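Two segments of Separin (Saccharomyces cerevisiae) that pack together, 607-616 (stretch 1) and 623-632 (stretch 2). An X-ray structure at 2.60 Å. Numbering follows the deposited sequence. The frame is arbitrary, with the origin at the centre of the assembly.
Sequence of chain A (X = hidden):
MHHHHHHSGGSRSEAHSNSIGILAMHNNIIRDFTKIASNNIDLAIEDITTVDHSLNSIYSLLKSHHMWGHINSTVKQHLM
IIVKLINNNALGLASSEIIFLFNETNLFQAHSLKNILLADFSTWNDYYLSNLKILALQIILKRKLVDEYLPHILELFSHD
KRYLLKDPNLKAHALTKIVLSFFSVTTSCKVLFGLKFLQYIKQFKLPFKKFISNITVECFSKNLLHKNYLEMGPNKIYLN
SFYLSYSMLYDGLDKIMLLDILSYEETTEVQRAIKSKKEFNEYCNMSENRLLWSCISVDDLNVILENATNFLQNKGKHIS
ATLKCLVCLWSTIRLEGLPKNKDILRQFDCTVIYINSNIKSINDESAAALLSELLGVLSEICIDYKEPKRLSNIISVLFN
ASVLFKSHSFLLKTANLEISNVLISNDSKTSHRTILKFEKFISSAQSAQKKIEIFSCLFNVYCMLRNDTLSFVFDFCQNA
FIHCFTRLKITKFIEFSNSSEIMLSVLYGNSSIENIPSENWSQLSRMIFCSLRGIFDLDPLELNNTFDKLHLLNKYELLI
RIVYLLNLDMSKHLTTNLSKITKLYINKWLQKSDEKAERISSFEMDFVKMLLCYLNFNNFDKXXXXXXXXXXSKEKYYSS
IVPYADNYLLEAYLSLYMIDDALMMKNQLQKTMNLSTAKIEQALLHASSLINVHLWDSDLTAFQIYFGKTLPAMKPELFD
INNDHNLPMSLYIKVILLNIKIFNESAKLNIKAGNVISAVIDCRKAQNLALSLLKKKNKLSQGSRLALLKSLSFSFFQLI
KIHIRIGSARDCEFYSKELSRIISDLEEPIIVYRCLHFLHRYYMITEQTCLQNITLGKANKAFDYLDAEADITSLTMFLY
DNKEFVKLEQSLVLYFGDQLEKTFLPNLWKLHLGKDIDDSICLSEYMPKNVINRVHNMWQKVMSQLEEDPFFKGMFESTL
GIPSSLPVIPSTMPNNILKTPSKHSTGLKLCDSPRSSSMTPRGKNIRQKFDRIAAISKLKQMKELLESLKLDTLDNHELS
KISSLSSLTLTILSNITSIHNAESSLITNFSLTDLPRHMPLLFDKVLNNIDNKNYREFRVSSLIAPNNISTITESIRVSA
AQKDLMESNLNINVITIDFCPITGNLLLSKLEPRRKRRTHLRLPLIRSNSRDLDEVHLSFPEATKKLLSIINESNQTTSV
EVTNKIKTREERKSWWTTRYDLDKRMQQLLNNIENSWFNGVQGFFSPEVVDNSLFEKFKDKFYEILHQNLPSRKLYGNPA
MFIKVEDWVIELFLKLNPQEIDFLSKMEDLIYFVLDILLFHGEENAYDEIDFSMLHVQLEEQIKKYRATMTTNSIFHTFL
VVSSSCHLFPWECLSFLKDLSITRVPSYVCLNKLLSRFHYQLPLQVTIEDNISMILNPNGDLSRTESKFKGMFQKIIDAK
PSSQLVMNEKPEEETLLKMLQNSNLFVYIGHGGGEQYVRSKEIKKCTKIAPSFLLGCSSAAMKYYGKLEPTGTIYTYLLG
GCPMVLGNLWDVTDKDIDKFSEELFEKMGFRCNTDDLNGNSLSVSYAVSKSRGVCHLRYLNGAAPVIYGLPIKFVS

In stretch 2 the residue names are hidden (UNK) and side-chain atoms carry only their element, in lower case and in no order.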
# COMPACT_ATOMS: atom_id res chain seq x y z
N PHE A 607 19.38 0.32 -3.46
CA PHE A 607 19.40 -0.23 -2.11
C PHE A 607 18.72 0.72 -1.12
O PHE A 607 17.84 0.31 -0.35
CB PHE A 607 20.83 -0.51 -1.65
CG PHE A 607 20.96 -0.68 -0.17
CD1 PHE A 607 20.41 -1.78 0.47
CD2 PHE A 607 21.63 0.27 0.59
CE1 PHE A 607 20.51 -1.92 1.84
CE2 PHE A 607 21.74 0.13 1.96
CZ PHE A 607 21.18 -0.98 2.59
N VAL A 608 19.14 1.98 -1.18
CA VAL A 608 18.65 3.02 -0.31
C VAL A 608 17.15 3.20 -0.48
O VAL A 608 16.42 3.30 0.51
CB VAL A 608 19.34 4.34 -0.60
CG1 VAL A 608 18.81 5.42 0.29
CG2 VAL A 608 20.80 4.19 -0.39
N LYS A 609 16.68 3.24 -1.73
CA LYS A 609 15.26 3.32 -1.99
C LYS A 609 14.52 2.13 -1.36
O LYS A 609 13.49 2.32 -0.70
CB LYS A 609 14.98 3.39 -3.49
CG LYS A 609 15.26 4.77 -4.07
CD LYS A 609 15.94 4.72 -5.44
CE LYS A 609 15.20 3.85 -6.44
NZ LYS A 609 15.58 4.23 -7.82
N MET A 610 15.06 0.93 -1.52
CA MET A 610 14.45 -0.26 -0.95
C MET A 610 14.48 -0.27 0.60
O MET A 610 13.68 -0.94 1.25
CB MET A 610 15.13 -1.50 -1.52
CG MET A 610 14.35 -2.79 -1.43
SD MET A 610 12.54 -2.68 -1.51
CE MET A 610 12.17 -1.75 -3.04
N LEU A 611 15.41 0.50 1.17
CA LEU A 611 15.66 0.50 2.61
C LEU A 611 14.71 1.46 3.31
O LEU A 611 14.13 1.13 4.35
CB LEU A 611 17.12 0.89 2.92
CG LEU A 611 17.56 0.98 4.38
CD1 LEU A 611 17.47 -0.38 5.06
CD2 LEU A 611 18.97 1.53 4.48
N LEU A 612 14.59 2.65 2.73
CA LEU A 612 13.63 3.65 3.13
C LEU A 612 12.23 3.05 3.09
O LEU A 612 11.46 3.16 4.05
CB LEU A 612 13.69 4.87 2.22
CG LEU A 612 14.90 5.80 2.31
CD1 LEU A 612 14.75 6.92 1.32
CD2 LEU A 612 15.04 6.36 3.70
N CYS A 613 11.91 2.39 1.98
CA CYS A 613 10.62 1.75 1.81
C CYS A 613 10.37 0.62 2.81
O CYS A 613 9.24 0.44 3.26
CB CYS A 613 10.47 1.24 0.39
SG CYS A 613 9.08 0.15 0.06
N TYR A 614 11.39 -0.14 3.19
CA TYR A 614 11.15 -1.21 4.14
C TYR A 614 11.14 -0.68 5.57
O TYR A 614 10.49 -1.26 6.44
CB TYR A 614 12.20 -2.31 4.01
CG TYR A 614 11.79 -3.68 4.52
CD1 TYR A 614 10.61 -4.28 4.09
CD2 TYR A 614 12.61 -4.39 5.39
CE1 TYR A 614 10.25 -5.55 4.52
CE2 TYR A 614 12.26 -5.66 5.82
CZ TYR A 614 11.07 -6.23 5.38
OH TYR A 614 10.70 -7.48 5.80
N LEU A 615 11.87 0.41 5.82
CA LEU A 615 11.80 1.07 7.11
C LEU A 615 10.38 1.62 7.34
O LEU A 615 9.74 1.38 8.36
CB LEU A 615 12.82 2.20 7.21
CG LEU A 615 14.29 1.85 7.44
CD1 LEU A 615 15.09 3.13 7.45
CD2 LEU A 615 14.52 1.06 8.72
N ASN A 616 9.92 2.37 6.35
CA ASN A 616 8.60 2.96 6.38
C ASN A 616 7.46 1.95 6.51
O ASN A 616 6.52 2.16 7.26
CB ASN A 616 8.43 3.78 5.11
CG ASN A 616 7.02 4.24 4.92
OD1 ASN A 616 6.14 3.45 4.54
ND2 ASN A 616 6.80 5.52 5.14
N UNK A 623 14.57 5.77 12.72
CA UNK A 623 15.61 5.42 11.77
C UNK A 623 15.34 6.07 10.43
O UNK A 623 16.23 6.64 9.82
c UNK A 623 16.35 3.20 12.84
c UNK A 623 16.33 1.69 12.72
c UNK A 623 15.73 3.89 11.62
c UNK A 623 17.75 3.71 13.06
N UNK A 624 14.09 6.01 9.98
CA UNK A 624 13.72 6.69 8.75
C UNK A 624 14.13 8.17 8.76
O UNK A 624 14.72 8.66 7.80
c UNK A 624 12.21 6.55 8.50
o UNK A 624 11.91 5.26 7.99
N UNK A 625 13.84 8.88 9.85
CA UNK A 625 14.17 10.31 9.92
C UNK A 625 15.69 10.50 9.89
O UNK A 625 16.21 11.36 9.17
c UNK A 625 14.06 12.39 11.38
c UNK A 625 12.04 11.04 11.06
c UNK A 625 13.56 10.99 11.19
c UNK A 625 11.31 11.42 12.33
N UNK A 626 16.41 9.68 10.64
CA UNK A 626 17.84 9.87 10.75
C UNK A 626 18.56 9.55 9.43
O UNK A 626 19.44 10.29 8.98
o UNK A 626 19.61 7.32 13.48
o UNK A 626 21.69 7.80 12.78
c UNK A 626 20.44 7.99 12.80
c UNK A 626 18.39 9.01 11.88
c UNK A 626 19.88 9.09 11.96
N UNK A 627 18.14 8.44 8.80
CA UNK A 627 18.60 8.07 7.48
C UNK A 627 18.31 9.18 6.48
O UNK A 627 19.25 9.67 5.84
c UNK A 627 17.79 4.86 5.45
c UNK A 627 18.26 6.27 5.61
c UNK A 627 19.76 6.35 5.32
c UNK A 627 17.93 6.77 7.02
N UNK A 628 17.05 9.56 6.35
CA UNK A 628 16.65 10.59 5.38
C UNK A 628 17.43 11.88 5.54
O UNK A 628 17.88 12.48 4.56
c UNK A 628 15.16 10.89 5.49
o UNK A 628 14.41 9.99 4.69
N UNK A 629 17.56 12.33 6.79
CA UNK A 629 18.28 13.56 7.06
C UNK A 629 19.73 13.39 6.62
O UNK A 629 20.30 14.25 5.96
c UNK A 629 17.10 14.86 10.57
c UNK A 629 18.21 13.94 8.54
c UNK A 629 16.88 14.41 9.14
c UNK A 629 16.22 15.51 8.31
N UNK A 630 20.30 12.24 6.96
CA UNK A 630 21.69 11.99 6.63
C UNK A 630 21.93 11.99 5.10
O UNK A 630 22.90 12.57 4.62
c UNK A 630 22.13 10.68 7.25
s UNK A 630 23.84 10.34 6.91
N UNK A 631 21.03 11.35 4.35
CA UNK A 631 21.05 11.40 2.88
C UNK A 631 21.02 12.82 2.36
O UNK A 631 21.87 13.24 1.57
c UNK A 631 19.71 10.94 0.80
c UNK A 631 19.86 10.63 2.28
c UNK A 631 20.00 9.13 2.55
c UNK A 631 18.75 8.36 2.28
N UNK A 632 20.03 13.59 2.81
CA UNK A 632 19.85 14.97 2.38
C UNK A 632 21.02 15.81 2.84
O UNK A 632 21.16 16.96 2.44
n UNK A 632 15.82 17.41 2.46
c UNK A 632 17.29 14.79 2.53
c UNK A 632 16.15 15.14 3.49
c UNK A 632 18.56 15.56 2.92
c UNK A 632 16.07 16.64 3.72

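Position 623 carries four carbons, forked at the second, and its CA-to-CB bond points toward the first helix. Its CB lies 4.2 Å from Leu 615 CD2. A chain that forks one carbon beyond CB is leucine: Leu 623, chi1 m and chi2 t.

Position 624 has one carbon and then one oxygen. That oxygen sits 3.3 Å from Leu 615 CB, where the backbones come close: CA of 624 is 6.2 Å from Leu 615 CA. The pair is serine's, Ser 624. Its OG stays 3.9 Å from Asn 616 N, whose backbone hydrogen is already given to Leu 612 O, and no hydrogen bond crosses the interface here; what the hydroxyl meets is Leu 615 CB, at van der Waals distance.

Position 625 holds four carbons forked at the first, one arm two carbons long. Its CA-to-CB bond points away, and it touches nothing on stretch 1. The fork at CB with unequal arms identifies Ile 625.

At 626 there are three carbons, the third bearing two oxygens. The group is out of reach of the other helix and partly exposed. A carboxylate after two further carbons means Glu 626.

Position 627 again shows four carbons forked at the second, with its CA-to-CB bond toward stretch 1. One terminal carbon meets three leucines, Leu 611, Leu 612 and Leu 615. This is Leu 627, with chi1 t and chi2 p; its CD2 is 3.7 Å from Leu 611 CD2, 3.6 Å from Leu 612 CD2 and 3.8 Å from Leu 615 CD1.

Position 628 has one carbon and one oxygen, the oxygen 3.8 Å from Leu 612 CD2. It is Ser 628, and its OG finds a hydrogen bond elsewhere in the structure.

Position 629, four carbons forked at the second, is exposed and out of reach: Leu 629. Position 630 ends in sulfur after a single carbon, also out of reach: Cys 630.

Position 631 has four carbons forked at the first, with one two-carbon arm reaching back to the first helix. This is Ile 631; its CD1 lies 3.6 Å from Val 608 CG1 and 4.4 Å from Leu 612 CD1.

Position 632, four carbons in a row ending in nitrogen, touches nothing on stretch 1: Lys 632.

The rule is a four-residue repeat on a nearly antiparallel pair, 155° between directions. Leu 623, Leu 627 and Ile 631 supply the apolar ridge, while Ser 624 and Ser 628, their CA-to-CB bonds sideways, lay their hydroxyls against Leu 615 and Leu 612. No hydrogen bond crosses; the contact buries 358 Å² in all, most of it on apolar residues, with Ser 624 adding a real share.

Stretch 2 623-632: LSIELSLCIK
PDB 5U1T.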